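Local atomic coordinates of UPF0141 protein yjdB (Campylobacter jejuni subsp. jejuni HB93-13, PDB entry 4TN0), a protein that probably transfers phosphoethanolamine through a zinc-binding, alkaline phosphatase-like periplasmic domain, and is required for polymyxin resistance and motility. Residues 20-25 / 71-76; 134-139 / 147-152; 239-242 / 246-249. All coordinates share one frame; numbering follows the deposited sequence.

Contact 1 of 3, residues 20-25 / 71-76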
ATOM      1  N   LEU A  20      -6.455  -6.242  10.439  1.00 54.43           N
ATOM      2  CA  LEU A  20      -5.536  -5.399   9.672  1.00 58.08           C
ATOM      3  C   LEU A  20      -6.067  -5.215   8.242  1.00 50.62           C
ATOM      4  O   LEU A  20      -6.383  -6.186   7.548  1.00 51.69           O
ATOM      5  CB  LEU A  20      -4.109  -5.980   9.655  1.00 48.28           C
ATOM      6  CG  LEU A  20      -3.068  -5.168   8.870  1.00 51.01           C
ATOM      7  CD1 LEU A  20      -2.970  -3.773   9.452  1.00 50.22           C
ATOM      8  CD2 LEU A  20      -1.686  -5.823   8.841  1.00 43.86           C
ATOM      9  N   VAL A  21      -6.207  -3.958   7.837  1.00 44.78           N
ATOM     10  CA  VAL A  21      -6.543  -3.629   6.453  1.00 49.72           C
ATOM     11  C   VAL A  21      -5.272  -3.120   5.781  1.00 44.97           C
ATOM     12  O   VAL A  21      -4.722  -2.080   6.165  1.00 41.74           O
ATOM     13  CB  VAL A  21      -7.682  -2.566   6.340  1.00 51.75           C
ATOM     14  CG1 VAL A  21      -7.835  -2.098   4.904  1.00 51.19           C
ATOM     15  CG2 VAL A  21      -9.026  -3.111   6.861  1.00 42.25           C
ATOM     16  N   LEU A  22      -4.779  -3.903   4.823  1.00 43.16           N
ATOM     17  CA  LEU A  22      -3.568  -3.563   4.071  1.00 41.45           C
ATOM     18  C   LEU A  22      -3.968  -2.982   2.726  1.00 43.27           C
ATOM     19  O   LEU A  22      -4.566  -3.669   1.898  1.00 47.26           O
ATOM     20  CB  LEU A  22      -2.695  -4.795   3.857  1.00 35.33           C
ATOM     21  CG  LEU A  22      -1.403  -4.633   3.069  1.00 36.13           C
ATOM     22  CD1 LEU A  22      -0.428  -3.730   3.810  1.00 37.15           C
ATOM     23  CD2 LEU A  22      -0.789  -5.993   2.821  1.00 42.93           C
ATOM     24  N   VAL A  23      -3.658  -1.726   2.486  1.00 41.50           N
ATOM     25  CA  VAL A  23      -4.019  -1.182   1.190  1.00 46.55           C
ATOM     26  C   VAL A  23      -2.788  -1.043   0.297  1.00 41.60           C
ATOM     27  O   VAL A  23      -1.890  -0.247   0.582  1.00 41.26           O
ATOM     28  CB  VAL A  23      -4.736   0.172   1.315  1.00 45.77           C
ATOM     29  CG1 VAL A  23      -5.109   0.682  -0.067  1.00 43.94           C
ATOM     30  CG2 VAL A  23      -5.997   0.003   2.137  1.00 46.32           C
ATOM     31  N   VAL A  24      -2.751  -1.852  -0.766  1.00 40.84           N
ATOM     32  CA  VAL A  24      -1.701  -1.773  -1.784  1.00 42.79           C
ATOM     33  C   VAL A  24      -2.079  -0.769  -2.877  1.00 37.99           C
ATOM     34  O   VAL A  24      -2.978  -0.998  -3.698  1.00 35.08           O
ATOM     35  CB  VAL A  24      -1.420  -3.145  -2.430  1.00 40.64           C
ATOM     36  CG1 VAL A  24      -0.381  -3.022  -3.555  1.00 30.59           C
ATOM     37  CG2 VAL A  24      -1.003  -4.162  -1.374  1.00 35.80           C
ATOM     38  N   GLY A  25      -1.375   0.350  -2.877  1.00 36.43           N
ATOM     39  CA  GLY A  25      -1.642   1.404  -3.831  1.00 39.18           C
ATOM     40  C   GLY A  25      -1.048   1.190  -5.213  1.00 34.08           C
ATOM     41  O   GLY A  25      -0.637   0.084  -5.601  1.00 33.12           O
ATOM     42  N   CYS A  71       7.673  -8.740  -4.858  1.00 36.20           N
ATOM     43  CA  CYS A  71       8.800  -8.540  -3.970  1.00 38.86           C
ATOM     44  C   CYS A  71       8.410  -8.074  -2.568  1.00 43.54           C
ATOM     45  O   CYS A  71       8.917  -8.610  -1.560  1.00 42.96           O
ATOM     46  CB  CYS A  71       9.769  -7.530  -4.584  1.00 40.92           C
ATOM     47  SG  CYS A  71      11.173  -7.180  -3.564  0.96 45.66           S
ATOM     48  N   MET A  72       7.485  -7.117  -2.487  1.00 41.75           N
ATOM     49  CA  MET A  72       7.134  -6.553  -1.180  1.00 43.67           C
ATOM     50  C   MET A  72       6.491  -7.647  -0.296  1.00 40.64           C
ATOM     51  O   MET A  72       6.616  -7.610   0.918  1.00 40.21           O
ATOM     52  CB  MET A  72       6.207  -5.317  -1.317  1.00 33.57           C
ATOM     53  CG  MET A  72       4.725  -5.596  -1.560  1.00 38.55           C
ATOM     54  SD  MET A  72       3.658  -4.114  -1.451  1.00 38.74           S
ATOM     55  CE  MET A  72       3.889  -3.335  -3.067  1.00 30.66           C
ATOM     56  N   PHE A  73       5.813  -8.606  -0.922  1.00 38.94           N
ATOM     57  CA  PHE A  73       5.137  -9.683  -0.213  1.00 43.56           C
ATOM     58  C   PHE A  73       6.050 -10.908  -0.026  1.00 48.53           C
ATOM     59  O   PHE A  73       5.727 -11.847   0.726  1.00 41.69           O
ATOM     60  CB  PHE A  73       3.868 -10.097  -0.960  1.00 39.69           C
ATOM     61  CG  PHE A  73       2.666  -9.233  -0.670  1.00 46.52           C
ATOM     62  CD1 PHE A  73       2.320  -8.182  -1.519  1.00 46.25           C
ATOM     63  CD2 PHE A  73       1.873  -9.472   0.446  1.00 40.21           C
ATOM     64  CE1 PHE A  73       1.206  -7.387  -1.257  1.00 42.42           C
ATOM     65  CE2 PHE A  73       0.764  -8.683   0.716  1.00 40.87           C
ATOM     66  CZ  PHE A  73       0.424  -7.642  -0.140  1.00 41.89           C
ATOM     67  N   SER A  74       7.185 -10.901  -0.721  1.00 43.67           N
ATOM     68  CA  SER A  74       8.118 -12.010  -0.636  1.00 41.58           C
ATOM     69  C   SER A  74       9.020 -11.880   0.597  1.00 45.86           C
ATOM     70  O   SER A  74       9.158 -10.793   1.168  1.00 45.78           O
ATOM     71  CB  SER A  74       8.960 -12.100  -1.904  1.00 38.51           C
ATOM     72  OG  SER A  74      10.149 -12.849  -1.689  1.00 37.70           O
ATOM     73  N   ILE A  75       9.581 -13.010   1.025  1.00 42.31           N
ATOM     74  CA  ILE A  75      10.571 -13.033   2.098  1.00 45.91           C
ATOM     75  C   ILE A  75      11.860 -12.333   1.654  1.00 43.93           C
ATOM     76  O   ILE A  75      12.595 -11.785   2.484  1.00 48.40           O
ATOM     77  CB  ILE A  75      10.879 -14.494   2.551  1.00 43.66           C
ATOM     78  CG1 ILE A  75      11.794 -14.515   3.774  1.00 47.54           C
ATOM     79  CG2 ILE A  75      11.460 -15.326   1.406  1.00 33.52           C
ATOM     80  CD1 ILE A  75      11.867 -15.907   4.446  1.00 43.87           C
ATOM     81  N   SER A  76      12.137 -12.359   0.349  1.00 40.25           N
ATOM     82  CA  SER A  76      13.352 -11.719  -0.172  1.00 41.88           C
ATOM     83  C   SER A  76      13.267 -10.203  -0.074  1.00 46.81           C
ATOM     84  O   SER A  76      12.198  -9.602  -0.270  1.00 48.99           O
ATOM     85  CB  SER A  76      13.617 -12.123  -1.616  1.00 42.71           C
ATOM     86  OG  SER A  76      13.341 -13.494  -1.819  1.00 44.97           O
TER
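L22 and V24, two residues apart on strand 18-24, receive the end of the F73 ring between their methyl groups. L22 and F73 approach from opposite directions, and L22 CD2 lies 3.6 Å from F73 CZ, oblique to the ring. V24 comes at the edge instead: its CG2 sits near the ring plane, 3.9 Å from F73 CE1. With CG anti to the carbonyl carbon (chi1 -83°), the F73 ring extends from the helix to the strand. M72 adds a lighter touch, its terminal CE 4.3 Å from V24 CG1. All four residues are buried and the contact is wholly apolar. W103 also meets the F73 ring, with the planes about 55° apart, and V150 of the neighbouring strand lies against L22 and V24. Helix 68-73, tied back to C61 by the disulfide of C71, thus packs on a central strand of the sheet. The strand ends just before the zinc ligand E26, with phosphothreonine 65 shortly ahead of the helix, an arrangement characteristic of the alkaline phosphatase-like fold, where the metal site gathers at the ends of the sheet strands.

Contact 2 of 3, residues 134-139 / 147-152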
ATOM      1  N   ILE A 134     -17.420  -1.954  -1.254  1.00 53.88           N
ATOM      2  CA  ILE A 134     -18.539  -2.892  -1.261  1.00 55.37           C
ATOM      3  C   ILE A 134     -18.179  -4.287  -0.726  1.00 61.51           C
ATOM      4  O   ILE A 134     -18.806  -4.744   0.234  1.00 65.43           O
ATOM      5  CB  ILE A 134     -19.164  -3.015  -2.674  1.00 58.23           C
ATOM      6  CG1 ILE A 134     -19.961  -1.754  -3.006  1.00 56.18           C
ATOM      7  CG2 ILE A 134     -20.093  -4.201  -2.749  1.00 62.27           C
ATOM      8  CD1 ILE A 134     -20.478  -1.732  -4.418  1.00 54.64           C
ATOM      9  N   PRO A 135     -17.186  -4.983  -1.328  1.00 63.12           N
ATOM     10  CA  PRO A 135     -16.917  -6.298  -0.733  1.00 57.24           C
ATOM     11  C   PRO A 135     -16.213  -6.192   0.612  1.00 55.88           C
ATOM     12  O   PRO A 135     -16.245  -7.150   1.388  1.00 58.39           O
ATOM     13  CB  PRO A 135     -16.016  -6.968  -1.767  1.00 55.78           C
ATOM     14  CG  PRO A 135     -15.273  -5.822  -2.378  1.00 56.35           C
ATOM     15  CD  PRO A 135     -16.244  -4.680  -2.425  1.00 55.27           C
ATOM     16  N   PHE A 136     -15.620  -5.036   0.892  1.00 50.76           N
ATOM     17  CA  PHE A 136     -14.999  -4.786   2.185  1.00 52.46           C
ATOM     18  C   PHE A 136     -16.040  -4.710   3.289  1.00 58.32           C
ATOM     19  O   PHE A 136     -15.865  -5.307   4.350  1.00 55.39           O
ATOM     20  CB  PHE A 136     -14.198  -3.496   2.150  1.00 43.16           C
ATOM     21  CG  PHE A 136     -13.695  -3.044   3.490  1.00 49.82           C
ATOM     22  CD1 PHE A 136     -12.761  -3.804   4.193  1.00 52.13           C
ATOM     23  CD2 PHE A 136     -14.097  -1.830   4.023  1.00 48.70           C
ATOM     24  CE1 PHE A 136     -12.270  -3.373   5.418  1.00 46.87           C
ATOM     25  CE2 PHE A 136     -13.604  -1.392   5.252  1.00 53.11           C
ATOM     26  CZ  PHE A 136     -12.684  -2.163   5.947  1.00 44.98           C
ATOM     27  N   LYS A 137     -17.143  -4.011   3.024  1.00 57.84           N
ATOM     28  CA  LYS A 137     -18.219  -3.913   4.006  1.00 61.00           C
ATOM     29  C   LYS A 137     -18.801  -5.306   4.247  1.00 59.87           C
ATOM     30  O   LYS A 137     -19.023  -5.702   5.383  1.00 59.95           O
ATOM     31  CB  LYS A 137     -19.297  -2.916   3.543  1.00 60.93           C
ATOM     32  CG  LYS A 137     -18.916  -1.466   3.821  1.00 57.34           C
ATOM     33  CD  LYS A 137     -19.933  -0.442   3.322  1.00 54.95           C
ATOM     34  CE  LYS A 137     -19.284   0.959   3.330  1.00 60.78           C
ATOM     35  NZ  LYS A 137     -20.070   2.085   2.735  1.00 57.20           N
ATOM     36  N   GLU A 138     -18.979  -6.070   3.178  1.00 58.64           N
ATOM     37  CA  GLU A 138     -19.542  -7.399   3.292  1.00 59.58           C
ATOM     38  C   GLU A 138     -18.644  -8.369   4.064  1.00 65.13           C
ATOM     39  O   GLU A 138     -19.127  -9.253   4.780  1.00 65.56           O
ATOM     40  CB  GLU A 138     -19.839  -7.963   1.909  1.00 63.66           C
ATOM     41  CG  GLU A 138     -20.311  -9.407   1.950  1.00 71.30           C
ATOM     42  CD  GLU A 138     -21.666  -9.607   2.668  1.00 75.85           C
ATOM     43  OE1 GLU A 138     -22.313  -8.604   3.071  1.00 72.94           O
ATOM     44  OE2 GLU A 138     -22.088 -10.779   2.827  1.00 69.44           O
ATOM     45  N   LYS A 139     -17.335  -8.210   3.937  1.00 66.47           N
ATOM     46  CA  LYS A 139     -16.425  -9.066   4.681  1.00 60.54           C
ATOM     47  C   LYS A 139     -16.401  -8.625   6.150  1.00 62.62           C
ATOM     48  O   LYS A 139     -16.065  -9.417   7.032  1.00 61.57           O
ATOM     49  CB  LYS A 139     -15.019  -9.028   4.057  1.00 59.84           C
ATOM     50  CG  LYS A 139     -13.927  -9.739   4.856  1.00 58.70           C
ATOM     51  CD  LYS A 139     -14.163 -11.240   4.916  1.00 60.40           C
ATOM     52  CE  LYS A 139     -13.191 -11.913   5.885  1.00 64.04           C
ATOM     53  NZ  LYS A 139     -13.386 -13.391   5.930  1.00 55.24           N
ATOM     54  N   ASN A 147      -8.023 -11.173  11.337  1.00 58.00           N
ATOM     55  CA  ASN A 147      -8.293 -10.979   9.908  1.00 56.85           C
ATOM     56  C   ASN A 147      -7.310 -10.049   9.224  1.00 56.38           C
ATOM     57  O   ASN A 147      -7.008  -8.970   9.750  1.00 58.74           O
ATOM     58  CB  ASN A 147      -9.693 -10.395   9.701  1.00 59.25           C
ATOM     59  CG  ASN A 147     -10.761 -11.120  10.488  1.00 59.08           C
ATOM     60  OD1 ASN A 147     -11.433 -12.020   9.974  1.00 53.55           O
ATOM     61  ND2 ASN A 147     -10.921 -10.731  11.749  1.00 56.98           N
ATOM     62  N   ILE A 148      -6.836 -10.429   8.039  1.00 54.29           N
ATOM     63  CA  ILE A 148      -6.192  -9.438   7.173  1.00 51.47           C
ATOM     64  C   ILE A 148      -6.999  -9.326   5.903  1.00 50.25           C
ATOM     65  O   ILE A 148      -7.314 -10.326   5.244  1.00 48.65           O
ATOM     66  CB  ILE A 148      -4.701  -9.757   6.838  1.00 50.11           C
ATOM     67  CG1 ILE A 148      -4.088  -8.596   6.044  1.00 46.47           C
ATOM     68  CG2 ILE A 148      -4.552 -11.093   6.110  1.00 47.79           C
ATOM     69  CD1 ILE A 148      -2.594  -8.713   5.790  1.00 45.42           C
ATOM     70  N   ILE A 149      -7.344  -8.084   5.585  1.00 49.34           N
ATOM     71  CA  ILE A 149      -8.025  -7.741   4.353  1.00 48.30           C
ATOM     72  C   ILE A 149      -7.124  -6.885   3.476  1.00 47.94           C
ATOM     73  O   ILE A 149      -6.670  -5.803   3.883  1.00 49.43           O
ATOM     74  CB  ILE A 149      -9.341  -6.992   4.640  1.00 52.37           C
ATOM     75  CG1 ILE A 149     -10.187  -7.811   5.639  1.00 47.60           C
ATOM     76  CG2 ILE A 149     -10.087  -6.710   3.328  1.00 39.66           C
ATOM     77  CD1 ILE A 149     -11.537  -7.211   5.988  1.00 45.71           C
ATOM     78  N   VAL A 150      -6.832  -7.381   2.278  1.00 49.63           N
ATOM     79  CA  VAL A 150      -6.028  -6.607   1.336  1.00 45.57           C
ATOM     80  C   VAL A 150      -6.921  -5.905   0.312  1.00 46.77           C
ATOM     81  O   VAL A 150      -7.798  -6.522  -0.310  1.00 45.96           O
ATOM     82  CB  VAL A 150      -5.000  -7.476   0.596  1.00 45.67           C
ATOM     83  CG1 VAL A 150      -4.190  -6.606  -0.363  1.00 44.06           C
ATOM     84  CG2 VAL A 150      -4.066  -8.187   1.586  1.00 38.34           C
ATOM     85  N   LEU A 151      -6.738  -4.595   0.193  1.00 45.22           N
ATOM     86  CA  LEU A 151      -7.371  -3.860  -0.881  1.00 45.17           C
ATOM     87  C   LEU A 151      -6.272  -3.372  -1.833  1.00 44.90           C
ATOM     88  O   LEU A 151      -5.393  -2.595  -1.429  1.00 37.23           O
ATOM     89  CB  LEU A 151      -8.190  -2.690  -0.338  1.00 46.50           C
ATOM     90  CG  LEU A 151      -9.213  -3.057   0.746  1.00 51.70           C
ATOM     91  CD1 LEU A 151      -9.938  -1.814   1.269  1.00 44.13           C
ATOM     92  CD2 LEU A 151     -10.185  -4.120   0.269  1.00 48.95           C
ATOM     93  N   HIS A 152      -6.339  -3.830  -3.087  1.00 42.59           N
ATOM     94  CA  HIS A 152      -5.371  -3.472  -4.129  1.00 36.89           C
ATOM     95  C   HIS A 152      -6.005  -2.424  -5.057  1.00 39.48           C
ATOM     96  O   HIS A 152      -6.930  -2.730  -5.823  1.00 38.39           O
ATOM     97  CB  HIS A 152      -4.941  -4.714  -4.926  1.00 37.49           C
ATOM     98  CG  HIS A 152      -3.801  -4.479  -5.880  1.00 40.63           C
ATOM     99  ND1 HIS A 152      -3.489  -5.358  -6.898  1.00 37.52           N
ATOM    100  CD2 HIS A 152      -2.892  -3.477  -5.965  1.00 35.75           C
ATOM    101  CE1 HIS A 152      -2.461  -4.898  -7.581  1.00 31.31           C
ATOM    102  NE2 HIS A 152      -2.075  -3.762  -7.033  1.00 38.63           N
TER
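F136 and I149 mark the closest backbone approach, 7.9 Å between their CA atoms, where helix 134-139 runs almost exactly antiparallel to strand 147-152 (174°) with 10.3 Å between the axes. I149 is the hub of the packing. Its CD1 lies 3.7 Å from K139 CG and 3.9 Å from F136 CE1, while its CG2 branch meets F136 CD1 at 4.0 Å. The phenylalanine and isoleucine side chains cross at about a right angle, with CD1 of I149 oblique to the ring. K139 lends its aliphatic part to the layer: with CG anti to the backbone N (chi1 172°) and a bend at chi2, the chain crosses I149 obliquely, CG against its CD1, and carries NZ on to a salt bridge with D100. L151 extends the apolar patch more loosely, and V21 of the next strand and L210 of helix 186-211 press on F136 as well. N147 lies near the lysine, but its OD1 accepts from S144 N and its ND2 donates to K18 O. The chemistry therefore divides by place: hydrocarbon joins helix to sheet in the middle, whereas the ammonium of K139 and the amide of N147 are held by partners outside the helix-strand pair.

Contact 3 of 3, residues 239-242 / 246-249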
ATOM      1  N   HIS A 239       6.579   5.070 -15.506  1.00 29.70           N
ATOM      2  CA  HIS A 239       7.537   4.535 -14.557  1.00 24.00           C
ATOM      3  C   HIS A 239       8.351   3.426 -15.170  1.00 25.23           C
ATOM      4  O   HIS A 239       8.578   3.420 -16.374  1.00 25.14           O
ATOM      5  CB  HIS A 239       6.830   4.042 -13.295  1.00 25.07           C
ATOM      6  CG  HIS A 239       5.643   3.169 -13.567  1.00 32.41           C
ATOM      7  ND1 HIS A 239       4.378   3.676 -13.799  1.00 25.50           N
ATOM      8  CD2 HIS A 239       5.529   1.818 -13.641  1.00 28.81           C
ATOM      9  CE1 HIS A 239       3.540   2.675 -14.001  1.00 25.99           C
ATOM     10  NE2 HIS A 239       4.209   1.539 -13.910  1.00 30.53           N
ATOM     11  N   GLY A 240       8.807   2.498 -14.335  1.00 24.45           N
ATOM     12  CA  GLY A 240       9.532   1.349 -14.818  1.00 25.76           C
ATOM     13  C   GLY A 240      10.963   1.596 -15.277  1.00 28.63           C
ATOM     14  O   GLY A 240      11.534   0.732 -15.943  1.00 26.91           O
ATOM     15  N   MET A 241      11.541   2.754 -14.950  1.00 26.19           N
ATOM     16  CA  MET A 241      12.954   3.017 -15.285  1.00 30.86           C
ATOM     17  C   MET A 241      13.848   2.099 -14.420  1.00 30.12           C
ATOM     18  O   MET A 241      13.539   1.863 -13.250  1.00 27.74           O
ATOM     19  CB  MET A 241      13.288   4.503 -15.063  1.00 28.64           C
ATOM     20  CG  MET A 241      14.726   4.905 -15.414  1.00 39.90           C
ATOM     21  SD  MET A 241      15.085   6.687 -15.382  1.00 37.42           S
ATOM     22  CE  MET A 241      14.281   7.250 -16.880  1.00 36.64           C
ATOM     23  N   PRO A 242      14.937   1.549 -14.985  1.00 31.81           N
ATOM     24  CA  PRO A 242      15.758   0.646 -14.137  1.00 27.89           C
ATOM     25  C   PRO A 242      16.122   1.273 -12.778  1.00 25.64           C
ATOM     26  O   PRO A 242      16.502   2.441 -12.699  1.00 30.94           O
ATOM     27  CB  PRO A 242      16.990   0.382 -14.994  1.00 25.43           C
ATOM     28  CG  PRO A 242      16.437   0.494 -16.449  1.00 28.84           C
ATOM     29  CD  PRO A 242      15.407   1.606 -16.382  1.00 25.31           C
ATOM     30  N   ALA A 246      16.970   5.211 -11.619  1.00 34.68           N
ATOM     31  CA  ALA A 246      15.661   5.858 -11.541  1.00 31.60           C
ATOM     32  C   ALA A 246      15.694   7.084 -10.636  1.00 33.31           C
ATOM     33  O   ALA A 246      16.370   7.082  -9.620  1.00 33.77           O
ATOM     34  CB  ALA A 246      14.598   4.855 -11.033  1.00 30.92           C
ATOM     35  N   PRO A 247      14.938   8.135 -10.992  1.00 33.78           N
ATOM     36  CA  PRO A 247      14.784   9.276 -10.080  1.00 33.40           C
ATOM     37  C   PRO A 247      13.970   8.880  -8.844  1.00 36.83           C
ATOM     38  O   PRO A 247      13.156   7.933  -8.892  1.00 33.72           O
ATOM     39  CB  PRO A 247      14.008  10.301 -10.921  1.00 34.95           C
ATOM     40  CG  PRO A 247      13.245   9.469 -11.893  1.00 32.45           C
ATOM     41  CD  PRO A 247      14.104   8.268 -12.198  1.00 34.39           C
ATOM     42  N   SER A 248      14.155   9.606  -7.747  1.00 32.91           N
ATOM     43  CA  SER A 248      13.417   9.289  -6.528  1.00 32.55           C
ATOM     44  C   SER A 248      11.886   9.381  -6.729  1.00 37.35           C
ATOM     45  O   SER A 248      11.136   8.801  -5.948  1.00 34.46           O
ATOM     46  CB  SER A 248      13.864  10.190  -5.380  1.00 29.73           C
ATOM     47  OG  SER A 248      13.599  11.544  -5.668  1.00 47.44           O
ATOM     48  N   TYR A 249      11.444  10.136  -7.747  1.00 36.40           N
ATOM     49  CA  TYR A 249      10.029  10.211  -8.126  1.00 35.14           C
ATOM     50  C   TYR A 249       9.440   8.824  -8.330  1.00 34.42           C
ATOM     51  O   TYR A 249       8.257   8.634  -8.099  1.00 37.23           O
ATOM     52  CB  TYR A 249       9.818  11.040  -9.406  1.00 32.82           C
ATOM     53  CG  TYR A 249       9.944  12.529  -9.195  1.00 33.26           C
ATOM     54  CD1 TYR A 249       9.420  13.122  -8.055  1.00 30.24           C
ATOM     55  CD2 TYR A 249      10.610  13.346 -10.130  1.00 30.13           C
ATOM     56  CE1 TYR A 249       9.548  14.481  -7.841  1.00 32.63           C
ATOM     57  CE2 TYR A 249      10.741  14.709  -9.921  1.00 28.11           C
ATOM     58  CZ  TYR A 249      10.200  15.266  -8.770  1.00 31.11           C
ATOM     59  OH  TYR A 249      10.291  16.609  -8.525  1.00 40.80           O
TER
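M241 and A246 come together where the chain doubles back, their CA atoms 5.4 Å apart, and the sulfur of the methionine reaches on to P247. This is the close-packed part. M241 SD lies 3.7 Å from P247 CD and 4.0 Å from A246 CA, so the sulfur rests in the angle where alanine joins proline. The methionine and proline side chains cross at about a right angle, bringing the thioether against the CD corner of the ring. CG stands anti to the backbone N (chi1 -178°) and the chain stays extended until it bends at the last torsion (chi3 -74°), which turns CE at the end of the run. The A246 methyl, for its part, is tucked against backbone carbonyls, 3.5 Å from P242 O and 3.9 Å from M241 O, with M241 CB 4.3 Å from the methyl.

The other side is loose. The carbonyl of P242 belongs to the tight part, but its ring lies on this side: the residue is exposed, and its CB is directed away from the 246-249 segment. None of the touching residues is buried, and M241 and P247 also meet a crystal neighbour. The backbone of M241 is anchored at both ends: N is hydrogen-bonded to Q250 OE1 and O to T63 OG1. At the start of the segment, H239 bonds through NE2 to a phosphate oxygen of the phosphothreonine at position 65 and through ND1 to E229 OE1. Y249, just beyond the contact, makes a cation-pi contact with R29. The contact thus closes a surface turn between the short strand 237-238 and helix 248-251, just ahead of strand 252-259 of the main sheet.

From the N terminus, strand 18-24 enters the middle of the mixed sheet, and contact 1 closes a long loop through strand 53-59 by bringing helix 68-73 back onto it. Contact 2 closes a much shorter connection, from helix 133-139 into strand 146-152. Contact 3 comes last, a tight loop after strand 237-238. The three follow in series, with neither nesting nor crossing. Contacts 1 and 2 meet directly: their strands are parallel neighbours, with probable hydrogen bonds from L22 N to I149 O and V24 N to L151 O. Contact 3 stands apart, its centre about 20 Å from that of contact 1 and 31 Å from that of contact 2.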